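PDB 4HWV: pectate lyase/Amb allergen from Acidovorax citrulli, which probably cleaves pectate, a plant cell-wall polysaccharide, as a calcium-binding polysaccharide lyase of family 1. Local coordinates for residues 273-285 with 297-309. Sequence-based numbering, arbitrary orientation. Where two conformers were deposited one is given.
Sequences KVQHHDGLVDVTR and FHDHDKAFLIGGT. With CA (calcium ion), chain C.
Leu280 lies against one face of the His300 imidazole, with CD2 3.6 Å from the ring centroid and 20° off its normal, a CH-pi contact. The other methyl, CD1, reaches Phe297 CD1 and Ala303 CB. His300 presents its ring because CG stands anti to the backbone N (chi1 -180°), which carries the imidazole across to 273-285. The single N-H of its NE2 is shared, mainly with Lys302 O, which lies in the ring plane at 2.8 Å, and only weakly, through a strongly bent bond, with Asp278 O, while ND1 is held by Asp246; bonds at both nitrogens fix the ring's rotation. Further along, Phe304 turns its ring edge to Val281 O, CD1 lying 3.3 Å from that buried carbonyl oxygen, and sets CZ over the centre of one face of the Phe297 ring.

Backbone bonds illustrate how adjacent coils of the right-handed parallel beta-helix of family 1 pectate lyases are joined: strand 281-283 runs beside 302-306, Val283 N bonding to Leu305 O and Gly307 N to Val283 O (2.8 Å). Val283 and Ile306 lie side by side, CB to CD1 3.8 Å.

Asp282 divides its carboxylate between backbone and metal. CG, anti to the carbonyl carbon, places the carboxylate between the Leu305 backbone and the calcium. OD1 accepts Leu305 N at 2.9 Å (164°) from above the carboxylate plane, a bond that helps orient this first-shell ligand, and also a water shared with Lys302 O. OD2 binds calcium at 2.2 Å, alongside Asp278 OD2, three waters and Asp227.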
loop_
_atom_site.group_PDB
_atom_site.type_symbol
_atom_site.label_atom_id
_atom_site.label_comp_id
_atom_site.label_asym_id
_atom_site.label_seq_id
_atom_site.Cartn_x
_atom_site.Cartn_y
_atom_site.Cartn_z
ATOM N N LYS A 273 -2.154 15.116 -11.119
ATOM C CA LYS A 273 -2.592 13.919 -10.404
ATOM C C LYS A 273 -3.655 14.295 -9.368
ATOM O O LYS A 273 -3.680 15.430 -8.854
ATOM C CB LYS A 273 -1.416 13.239 -9.696
ATOM C CG LYS A 273 -0.825 14.052 -8.545
ATOM C CD LYS A 273 0.351 13.351 -7.883
ATOM C CE LYS A 273 1.570 13.427 -8.790
ATOM N NZ LYS A 273 2.668 12.583 -8.307
ATOM N N VAL A 274 -4.538 13.348 -9.058
ATOM C CA VAL A 274 -5.534 13.598 -8.041
ATOM C C VAL A 274 -4.892 13.294 -6.693
ATOM O O VAL A 274 -4.840 12.154 -6.235
ATOM C CB VAL A 274 -6.792 12.753 -8.265
ATOM C CG1 VAL A 274 -7.842 13.073 -7.219
ATOM C CG2 VAL A 274 -7.394 12.993 -9.667
ATOM N N GLN A 275 -4.404 14.357 -6.068
ATOM C CA GLN A 275 -3.656 14.282 -4.819
ATOM C C GLN A 275 -4.608 14.146 -3.638
ATOM O O GLN A 275 -5.366 15.069 -3.346
ATOM C CB GLN A 275 -2.805 15.550 -4.685
ATOM C CG GLN A 275 -1.988 15.655 -3.404
ATOM C CD GLN A 275 -1.110 14.437 -3.179
ATOM O OE1 GLN A 275 -1.507 13.479 -2.500
ATOM N NE2 GLN A 275 0.096 14.459 -3.754
ATOM N N HIS A 276 -4.569 12.980 -2.996
ATOM C CA HIS A 276 -5.419 12.686 -1.857
ATOM C C HIS A 276 -4.741 12.933 -0.505
ATOM O O HIS A 276 -5.368 12.750 0.547
ATOM C CB HIS A 276 -5.868 11.223 -1.918
ATOM C CG HIS A 276 -6.806 10.923 -3.050
ATOM N ND1 HIS A 276 -8.170 11.124 -2.971
ATOM C CD2 HIS A 276 -6.577 10.395 -4.277
ATOM C CE1 HIS A 276 -8.733 10.759 -4.112
ATOM N NE2 HIS A 276 -7.787 10.316 -4.920
ATOM N N HIS A 277 -3.470 13.333 -0.525
ATOM C CA HIS A 277 -2.733 13.578 0.706
ATOM C C HIS A 277 -2.349 15.040 0.826
ATOM O O HIS A 277 -2.403 15.790 -0.160
ATOM C CB HIS A 277 -1.472 12.727 0.754
ATOM C CG HIS A 277 -1.758 11.266 0.740
ATOM N ND1 HIS A 277 -1.431 10.453 -0.327
ATOM C CD2 HIS A 277 -2.375 10.473 1.648
ATOM C CE1 HIS A 277 -1.807 9.213 -0.053
ATOM N NE2 HIS A 277 -2.392 9.201 1.131
ATOM N N ASP A 278 -1.952 15.438 2.022
ATOM C CA ASP A 278 -1.437 16.778 2.224
ATOM C C ASP A 278 -0.072 16.600 2.890
ATOM O O ASP A 278 0.819 16.003 2.289
ATOM C CB ASP A 278 -2.397 17.685 3.015
ATOM C CG ASP A 278 -2.044 19.156 2.862
ATOM O OD1 ASP A 278 -1.636 19.543 1.752
ATOM O OD2 ASP A 278 -2.178 19.916 3.841
ATOM N N GLY A 279 0.113 17.079 4.111
ATOM C CA GLY A 279 1.411 16.935 4.754
ATOM C C GLY A 279 1.561 15.671 5.579
ATOM O O GLY A 279 0.577 14.977 5.892
ATOM N N LEU A 280 2.796 15.381 5.971
ATOM C CA LEU A 280 2.995 14.427 7.079
ATOM C C LEU A 280 2.803 15.162 8.411
ATOM O O LEU A 280 1.875 14.859 9.159
ATOM C CB LEU A 280 4.379 13.767 7.010
ATOM C CG LEU A 280 4.592 12.862 5.784
ATOM C CD1 LEU A 280 6.020 12.334 5.723
ATOM C CD2 LEU A 280 3.580 11.708 5.751
ATOM N N VAL A 281 3.674 16.131 8.680
ATOM C CA VAL A 281 3.541 17.008 9.841
ATOM C C VAL A 281 3.764 18.435 9.357
ATOM O O VAL A 281 4.856 18.774 8.899
ATOM C CB VAL A 281 4.536 16.687 10.980
ATOM C CG1 VAL A 281 4.250 17.608 12.169
ATOM C CG2 VAL A 281 4.451 15.211 11.390
ATOM N N ASP A 282 2.719 19.258 9.447
ATOM C CA ASP A 282 2.807 20.662 9.056
ATOM C C ASP A 282 2.765 21.512 10.313
ATOM O O ASP A 282 1.967 21.248 11.218
ATOM C CB ASP A 282 1.659 21.058 8.123
ATOM C CG ASP A 282 1.815 20.503 6.717
ATOM O OD1 ASP A 282 2.882 19.956 6.356
ATOM O OD2 ASP A 282 0.832 20.623 5.952
ATOM N N VAL A 283 3.611 22.531 10.363
ATOM C CA VAL A 283 3.665 23.449 11.504
ATOM C C VAL A 283 3.420 24.830 10.939
ATOM O O VAL A 283 4.211 25.323 10.139
ATOM C CB VAL A 283 5.041 23.399 12.227
ATOM C CG1 VAL A 283 5.022 24.290 13.455
ATOM C CG2 VAL A 283 5.417 21.958 12.583
ATOM N N THR A 284 2.304 25.439 11.320
ATOM C CA THR A 284 1.888 26.712 10.724
ATOM C C THR A 284 1.363 27.631 11.824
ATOM O O THR A 284 1.249 27.224 12.981
ATOM C CB THR A 284 0.781 26.495 9.672
ATOM O OG1 THR A 284 -0.354 25.898 10.310
ATOM C CG2 THR A 284 1.263 25.600 8.529
ATOM N N ARG A 285 1.065 28.877 11.457
ATOM C CA ARG A 285 0.421 29.824 12.360
ATOM C C ARG A 285 1.176 29.973 13.676
ATOM O O ARG A 285 2.296 30.478 13.684
ATOM C CB ARG A 285 -1.047 29.446 12.562
ATOM C CG ARG A 285 -1.854 29.738 11.297
ATOM C CD ARG A 285 -3.309 29.290 11.375
ATOM N NE ARG A 285 -4.011 29.689 10.155
ATOM C CZ ARG A 285 -4.622 30.860 10.032
ATOM N NH1 ARG A 285 -4.648 31.674 11.072
ATOM N NH2 ARG A 285 -5.220 31.205 8.901
ATOM N N PHE A 297 10.119 8.731 8.365
ATOM C CA PHE A 297 9.115 9.285 7.464
ATOM C C PHE A 297 9.363 8.691 6.098
ATOM O O PHE A 297 10.476 8.785 5.595
ATOM C CB PHE A 297 9.275 10.805 7.323
ATOM C CG PHE A 297 9.178 11.574 8.617
ATOM C CD1 PHE A 297 7.946 11.974 9.123
ATOM C CD2 PHE A 297 10.323 11.929 9.323
ATOM C CE1 PHE A 297 7.857 12.706 10.304
ATOM C CE2 PHE A 297 10.240 12.668 10.511
ATOM C CZ PHE A 297 9.005 13.057 10.997
ATOM N N HIS A 298 8.355 8.086 5.482
ATOM C CA HIS A 298 8.602 7.467 4.180
ATOM C C HIS A 298 7.401 7.490 3.271
ATOM O O HIS A 298 6.264 7.458 3.735
ATOM C CB HIS A 298 9.183 6.038 4.317
ATOM C CG HIS A 298 8.243 5.014 4.902
ATOM N ND1 HIS A 298 7.420 4.224 4.122
ATOM C CD2 HIS A 298 8.049 4.604 6.184
ATOM C CE1 HIS A 298 6.753 3.386 4.897
ATOM N NE2 HIS A 298 7.110 3.602 6.154
ATOM N N ASP A 299 7.661 7.563 1.968
ATOM C CA ASP A 299 6.629 7.343 0.952
ATOM C C ASP A 299 5.506 8.377 1.033
ATOM O O ASP A 299 4.368 8.099 1.425
ATOM C CB ASP A 299 6.106 5.908 1.015
ATOM C CG ASP A 299 7.175 4.910 0.624
ATOM O OD1 ASP A 299 7.569 4.906 -0.557
ATOM O OD2 ASP A 299 7.671 4.190 1.491
ATOM N N HIS A 300 5.847 9.584 0.601
ATOM C CA HIS A 300 4.923 10.697 0.672
ATOM C C HIS A 300 5.475 11.826 -0.179
ATOM O O HIS A 300 6.703 11.918 -0.376
ATOM C CB HIS A 300 4.776 11.136 2.133
ATOM C CG HIS A 300 3.839 12.278 2.329
ATOM N ND1 HIS A 300 2.485 12.101 2.540
ATOM C CD2 HIS A 300 4.063 13.612 2.363
ATOM C CE1 HIS A 300 1.914 13.283 2.676
ATOM N NE2 HIS A 300 2.849 14.214 2.587
ATOM N N ASP A 301 4.587 12.680 -0.692
ATOM C CA ASP A 301 5.003 13.769 -1.563
ATOM C C ASP A 301 5.486 14.988 -0.749
ATOM O O ASP A 301 6.704 15.189 -0.585
ATOM C CB ASP A 301 3.861 14.123 -2.534
ATOM C CG ASP A 301 4.267 15.120 -3.574
ATOM O OD1 ASP A 301 5.307 15.789 -3.425
ATOM O OD2 ASP A 301 3.524 15.239 -4.570
ATOM N N LYS A 302 4.551 15.786 -0.226
ATOM C CA LYS A 302 4.886 17.054 0.423
ATOM C C LYS A 302 4.982 16.847 1.927
ATOM O O LYS A 302 3.970 16.830 2.635
ATOM C CB LYS A 302 3.829 18.102 0.086
ATOM C CG LYS A 302 3.757 18.345 -1.414
ATOM C CD LYS A 302 2.580 19.205 -1.823
ATOM C CE LYS A 302 2.482 19.297 -3.341
ATOM N NZ LYS A 302 1.276 20.050 -3.804
ATOM N N ALA A 303 6.202 16.694 2.435
ATOM C CA ALA A 303 6.364 16.184 3.801
ATOM C C ALA A 303 6.049 17.181 4.935
ATOM O O ALA A 303 5.195 16.898 5.790
ATOM C CB ALA A 303 7.755 15.621 3.962
ATOM N N PHE A 304 6.768 18.304 4.968
ATOM C CA PHE A 304 6.690 19.236 6.098
ATOM C C PHE A 304 6.565 20.676 5.615
ATOM O O PHE A 304 7.533 21.253 5.111
ATOM C CB PHE A 304 7.935 19.125 6.992
ATOM C CG PHE A 304 8.317 17.720 7.306
ATOM C CD1 PHE A 304 7.537 16.962 8.156
ATOM C CD2 PHE A 304 9.460 17.153 6.758
ATOM C CE1 PHE A 304 7.872 15.635 8.447
ATOM C CE2 PHE A 304 9.806 15.844 7.031
ATOM C CZ PHE A 304 9.015 15.081 7.883
ATOM N N LEU A 305 5.378 21.246 5.770
ATOM C CA LEU A 305 5.177 22.655 5.485
ATOM C C LEU A 305 5.361 23.408 6.797
ATOM O O LEU A 305 4.565 23.240 7.735
ATOM C CB LEU A 305 3.759 22.885 4.957
ATOM C CG LEU A 305 3.451 24.316 4.503
ATOM C CD1 LEU A 305 4.197 24.638 3.211
ATOM C CD2 LEU A 305 1.964 24.490 4.290
ATOM N N ILE A 306 6.439 24.196 6.891
ATOM C CA ILE A 306 6.684 25.035 8.062
ATOM C C ILE A 306 6.362 26.469 7.632
ATOM O O ILE A 306 7.148 27.089 6.914
ATOM C CB ILE A 306 8.152 24.931 8.571
ATOM C CG1 ILE A 306 8.594 23.462 8.742
ATOM C CG2 ILE A 306 8.300 25.706 9.875
ATOM C CD1 ILE A 306 7.705 22.656 9.684
ATOM N N GLY A 307 5.187 26.960 8.027
ATOM C CA GLY A 307 4.701 28.260 7.580
ATOM C C GLY A 307 3.932 28.139 6.274
ATOM O O GLY A 307 4.488 27.726 5.249
ATOM N N GLY A 308 2.649 28.484 6.298
ATOM C CA GLY A 308 1.779 28.274 5.159
ATOM C C GLY A 308 1.613 29.420 4.177
ATOM O O GLY A 308 0.901 29.239 3.191
ATOM N N THR A 309 2.220 30.584 4.432
ATOM C CA THR A 309 2.059 31.725 3.544
ATOM C C THR A 309 3.263 32.674 3.521
ATOM O O THR A 309 3.925 32.890 4.527
ATOM C CB THR A 309 0.810 32.553 3.923
ATOM O OG1 THR A 309 0.716 33.681 3.051
ATOM C CG2 THR A 309 0.864 33.039 5.357
HETATM CA CA CA C . -1.391 20.460 6.072
HETATM O O HOH W 1 3.043 12.625 -5.412
HETATM O O HOH W 2 0.705 16.839 -5.438
HETATM O O HOH W 3 1.633 15.139 -0.249
HETATM O O HOH W 4 3.507 19.498 3.673
HETATM O O HOH W 5 1.403 29.828 8.682
HETATM O O HOH W 6 -1.775 22.815 4.907
HETATM O O HOH W 7 -1.498 22.629 7.642
HETATM O O HOH W 8 -4.019 20.621 6.349
#